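Lmo0135 protein (Listeria monocytogenes EGD-e, PDB 5ISU) is the extracellular substrate-binding component, CtaP, of a bacterial ABC transporter and, like its relatives, probably delivers peptides or similar solutes for uptake. Local coordinates at residues A[256-261]-A[398-403]; A[301-306]-A[465-470]. One frame throughout, in Å; residues are numbered along the deposited sequence.

In the fold
Contacts 1 and 2 are built on neighbouring strands of one mixed sheet, and their centres lie about 7 Å apart. In contact 1 strand 248-263 pairs antiparallel with strand 395-400; in contact 2 strand 462-475, on the far side of 248-263, meets the loop that follows strand 299-301. Contact 1 is partly buried and rests on regular backbone hydrogen bonds, two tyrosines and bridging waters. Contact 2 is more deeply buried and depends largely on one tyrosine reaching into irregular chain. Two polar links join them: a salt bridge from Arg257 NH2 to Asp468 OD2 (2.8 Å) and a hydrogen bond between Tyr400 OH and Phe305 O (2.7 Å).

Contact 1. Residues A[256-261]-A[398-403]; sequences NRLSYA and NGYIMG
Leu258 and Tyr260 face Tyr400 and Asn398 as two hydrogen-bonded pairs of an antiparallel strand pairing, within a mixed sheet of this type 2 periplasmic-binding-protein fold. Around the first pair, Leu258 N donates to Tyr400 O at 3.0 Å, and Tyr400 N returns a bond to Leu258 O at 3.1 Å. Tyr260 and Asn398 exchange a second reciprocal pair of bonds, both nearly straight at hydrogen. Between them Ser259 and Gly399 form a non-hydrogen-bonded pair, where the CA of Gly399 comes close to Leu258 O.

The apolar contacts gather on the face shared by Leu258, Tyr260, Asn398 and Tyr400. The two tyrosine rings meet obliquely, with planes at 48° and CE1 of Tyr260 lying 3.6 Å from CD2 of Tyr400; the side chains cross at about a right angle. Tyr260 holds CG between its backbone N and carbonyl carbon (chi1 69°), and its ring runs beside Asn398, whose CB touches CZ and whose amide plane is only 9° from that of the ring. Leu258 lies alongside Tyr400, with Leu258 CD2 3.4 Å from Tyr400 OH. The bond of that hydroxyl to Phe305 O holds the far end of the ring, with Tyr413 OH as second partner.

On the Ser259 side of the sheet, the extended Arg257 chain crosses Ile401, CB to CG1 3.7 Å. Its guanidinium lays one face over Gly399, with NH1 3.7 Å from CA, while NH2 forms a salt bridge with Asp468.

Two waters complete the polar contacts. One accepts from Met402 N and donates to Asn256 O, bridging the backbones beyond the last paired residues. The other donates to Gly399 O at 2.9 Å and is hydrogen-bonded to Tyr260 OH at 2.7 Å.

Contact 2. Residues A[301-306]-A[465-470]; sequences PASSFL and ISYDNA
Tyr467 reaches from strand 462-475 across Ala302 to the backbone of Ser303 and Ser304, and its phenol adds side-chain bonds to the backbone link that ties the loop after strand 299-301 to strand 462-475. From CB the side chain sets off with CG anti to the carbonyl carbon, beside the backbone N (chi1 -53°). Farther out, CD2 and CE2 pass the backbone of Ala302, CE2 coming 3.5 Å from its CA. CE1 and CZ lie under the methyl group: Ala302 CB sits 3.6 Å from the ring centroid, 20° off the normal, in a CH-pi contact over one face. CE1 also lies 3.5 Å from Leu306 O. At the tip, OH accepts from Ser303 N at 3.1 Å and donates to Ser304 O at 2.7 Å, and this carbonyl oxygen lies at the ring edge, near its plane. Being both acceptor and donor to the loop backbone, the buried hydroxyl should restrict rotation of the ring.

The loop is braced from within by an ST turn, in which Ser304 OG accepts from Leu306 N at 3.0 Å; the same oxygen is hydrogen-bonded to Gln453. At the other end Ala302 N donates to Ile465 O at 3.0 Å, approaching from above the carbonyl plane. That acceptor belongs to a classic beta bulge, in which two residues, Ile465 and Ser466, lie opposite the single Ser259 of strand 248-263. Just beyond it, Ser466 OG donates to the syn lone pair of Asp468 OD1 at 2.6 Å.

Leu258 of strand 248-263 touches both Ala302 and Tyr467. Phe305 and Leu306 pack on helix 442-458, while Pro301, Ile465 and Ser466 rest against helix 285-292.

Contact 1. Residues A[256-261]-A[398-403]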
# COMPACT_ATOMS: atom_id res chain seq x y z
N ASN A 256 6.48 -1.76 3.14
CA ASN A 256 6.08 -0.37 3.42
C ASN A 256 4.79 -0.32 4.22
O ASN A 256 3.99 0.59 4.07
CB ASN A 256 5.98 0.45 2.14
CG ASN A 256 7.31 0.62 1.43
OD1 ASN A 256 8.37 0.51 2.03
ND2 ASN A 256 7.25 0.91 0.17
N ARG A 257 4.58 -1.33 5.06
CA ARG A 257 3.40 -1.37 5.89
C ARG A 257 3.74 -0.97 7.32
O ARG A 257 4.73 -1.44 7.89
CB ARG A 257 2.79 -2.76 5.88
CG ARG A 257 1.57 -2.88 6.77
CD ARG A 257 0.91 -4.25 6.66
NE ARG A 257 -0.29 -4.36 7.50
CZ ARG A 257 -0.31 -4.67 8.80
NH1 ARG A 257 -1.47 -4.76 9.45
NH2 ARG A 257 0.83 -4.87 9.48
N LEU A 258 2.94 -0.06 7.88
CA LEU A 258 3.04 0.28 9.28
C LEU A 258 1.95 -0.51 10.03
O LEU A 258 0.80 -0.48 9.65
CB LEU A 258 2.82 1.78 9.53
CG LEU A 258 2.63 2.11 11.02
CD1 LEU A 258 3.90 1.86 11.83
CD2 LEU A 258 2.12 3.52 11.25
N SER A 259 2.35 -1.21 11.08
CA SER A 259 1.44 -1.91 11.98
C SER A 259 1.36 -0.97 13.17
O SER A 259 2.41 -0.54 13.67
CB SER A 259 2.03 -3.24 12.43
OG SER A 259 1.25 -3.85 13.45
N TYR A 260 0.14 -0.60 13.58
CA TYR A 260 -0.03 0.32 14.69
C TYR A 260 -1.31 0.13 15.47
O TYR A 260 -2.21 -0.57 15.04
CB TYR A 260 0.00 1.75 14.15
CG TYR A 260 -1.18 2.15 13.30
CD1 TYR A 260 -1.31 1.69 12.00
CD2 TYR A 260 -2.15 2.99 13.79
CE1 TYR A 260 -2.38 2.04 11.21
CE2 TYR A 260 -3.23 3.39 13.00
CZ TYR A 260 -3.34 2.91 11.71
OH TYR A 260 -4.41 3.27 10.92
N ALA A 261 -1.36 0.76 16.64
CA ALA A 261 -2.55 0.77 17.48
C ALA A 261 -3.08 2.20 17.52
O ALA A 261 -2.32 3.13 17.60
CB ALA A 261 -2.19 0.32 18.87
N ASN A 398 -4.41 -1.77 13.58
CA ASN A 398 -4.58 -1.57 12.16
C ASN A 398 -3.24 -1.49 11.45
O ASN A 398 -2.17 -1.64 12.07
CB ASN A 398 -5.37 -0.27 11.95
CG ASN A 398 -6.35 -0.34 10.80
OD1 ASN A 398 -6.19 -1.11 9.83
ND2 ASN A 398 -7.41 0.44 10.90
N GLY A 399 -3.30 -1.26 10.15
CA GLY A 399 -2.10 -1.13 9.35
C GLY A 399 -2.37 -0.43 8.06
O GLY A 399 -3.50 -0.34 7.64
N TYR A 400 -1.33 0.13 7.45
CA TYR A 400 -1.46 0.77 6.15
C TYR A 400 -0.19 0.79 5.33
O TYR A 400 0.92 0.74 5.85
CB TYR A 400 -2.03 2.19 6.25
CG TYR A 400 -1.33 3.19 7.20
CD1 TYR A 400 0.02 3.55 7.06
CD2 TYR A 400 -2.07 3.85 8.17
CE1 TYR A 400 0.61 4.48 7.92
CE2 TYR A 400 -1.49 4.78 9.01
CZ TYR A 400 -0.16 5.10 8.88
OH TYR A 400 0.35 6.04 9.74
N ILE A 401 -0.40 0.88 4.02
CA ILE A 401 0.65 1.00 3.01
C ILE A 401 0.20 2.25 2.23
O ILE A 401 -0.68 2.15 1.37
CB ILE A 401 0.68 -0.24 2.11
CG1 ILE A 401 0.88 -1.51 2.96
CG2 ILE A 401 1.76 -0.10 1.05
CD1 ILE A 401 0.65 -2.80 2.19
N MET A 402 0.80 3.41 2.52
CA MET A 402 0.31 4.67 1.93
C MET A 402 0.99 5.33 0.74
O MET A 402 0.44 6.31 0.21
CB MET A 402 0.21 5.72 3.04
CG MET A 402 -0.81 5.41 4.09
SD MET A 402 -2.45 5.10 3.42
CE MET A 402 -2.88 6.65 2.66
N GLY A 403 2.14 4.85 0.31
CA GLY A 403 2.80 5.52 -0.81
C GLY A 403 3.98 6.41 -0.40
O GLY A 403 4.29 6.55 0.81
O HOH W 1 2.99 3.47 4.13
O HOH W 2 -5.13 1.85 8.70

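Contact 2. Residues A[301-306]-A[465-470]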
# COMPACT_ATOMS: atom_id res chain seq x y z
N PRO A 301 11.21 -2.22 14.42
CA PRO A 301 10.52 -1.25 15.26
C PRO A 301 10.23 0.07 14.56
O PRO A 301 11.10 0.65 13.95
CB PRO A 301 11.52 -1.00 16.40
CG PRO A 301 12.38 -2.23 16.44
CD PRO A 301 12.48 -2.68 15.03
N ALA A 302 8.99 0.54 14.65
CA ALA A 302 8.61 1.81 14.06
C ALA A 302 8.91 2.99 15.01
O ALA A 302 9.22 2.80 16.21
CB ALA A 302 7.13 1.80 13.68
N SER A 303 8.80 4.19 14.46
CA SER A 303 9.03 5.43 15.19
C SER A 303 8.02 6.47 14.68
O SER A 303 7.05 6.81 15.38
CB SER A 303 10.50 5.88 15.00
OG SER A 303 10.87 5.90 13.63
N SER A 304 8.22 6.93 13.46
CA SER A 304 7.31 7.87 12.83
C SER A 304 6.02 7.19 12.38
O SER A 304 6.00 5.97 12.18
CB SER A 304 7.96 8.46 11.60
OG SER A 304 7.03 9.27 10.92
N PHE A 305 4.96 7.98 12.19
CA PHE A 305 3.69 7.45 11.67
C PHE A 305 3.81 7.16 10.15
O PHE A 305 2.99 6.45 9.57
CB PHE A 305 2.50 8.38 11.99
CG PHE A 305 2.43 9.59 11.14
CD1 PHE A 305 1.83 9.53 9.88
CD2 PHE A 305 2.94 10.80 11.57
CE1 PHE A 305 1.75 10.66 9.07
CE2 PHE A 305 2.87 11.92 10.76
CZ PHE A 305 2.28 11.85 9.51
N LEU A 306 4.84 7.72 9.54
CA LEU A 306 5.16 7.49 8.15
C LEU A 306 6.11 6.29 8.02
O LEU A 306 6.96 6.10 8.89
CB LEU A 306 5.96 8.67 7.63
CG LEU A 306 5.36 10.06 7.64
CD1 LEU A 306 6.40 10.98 7.05
CD2 LEU A 306 4.10 10.07 6.81
N ILE A 465 3.83 0.53 15.81
CA ILE A 465 4.49 -0.66 16.31
C ILE A 465 5.69 -1.05 15.46
O ILE A 465 6.81 -1.11 15.96
CB ILE A 465 3.52 -1.85 16.37
CG1 ILE A 465 2.33 -1.54 17.28
CG2 ILE A 465 4.24 -3.10 16.86
CD1 ILE A 465 1.23 -2.58 17.20
N SER A 466 5.45 -1.36 14.20
CA SER A 466 6.53 -1.81 13.32
C SER A 466 6.32 -1.55 11.85
O SER A 466 5.19 -1.38 11.40
CB SER A 466 6.71 -3.32 13.52
OG SER A 466 5.51 -4.05 13.27
N TYR A 467 7.43 -1.46 11.12
CA TYR A 467 7.40 -1.38 9.68
C TYR A 467 7.61 -2.82 9.29
O TYR A 467 8.66 -3.41 9.60
CB TYR A 467 8.48 -0.47 9.10
CG TYR A 467 8.46 0.90 9.72
CD1 TYR A 467 7.27 1.63 9.77
CD2 TYR A 467 9.61 1.48 10.24
CE1 TYR A 467 7.22 2.88 10.35
CE2 TYR A 467 9.57 2.74 10.82
CZ TYR A 467 8.36 3.44 10.87
OH TYR A 467 8.27 4.69 11.45
N ASP A 468 6.59 -3.40 8.66
CA ASP A 468 6.57 -4.82 8.32
C ASP A 468 7.17 -5.24 6.98
O ASP A 468 7.19 -4.49 6.02
CB ASP A 468 5.13 -5.31 8.41
CG ASP A 468 4.57 -5.28 9.82
OD1 ASP A 468 5.28 -4.83 10.76
OD2 ASP A 468 3.42 -5.72 10.00
N ASN A 469 7.67 -6.47 6.94
CA ASN A 469 8.23 -7.03 5.70
C ASN A 469 7.27 -8.08 5.19
O ASN A 469 6.49 -8.62 5.94
CB ASN A 469 9.60 -7.68 5.94
CG ASN A 469 10.64 -6.69 6.43
OD1 ASN A 469 10.64 -5.52 6.06
ND2 ASN A 469 11.52 -7.17 7.30
N ALA A 470 7.29 -8.31 3.89
CA ALA A 470 6.51 -9.37 3.27
C ALA A 470 7.54 -10.46 2.93
O ALA A 470 8.75 -10.19 2.92
CB ALA A 470 5.82 -8.87 2.03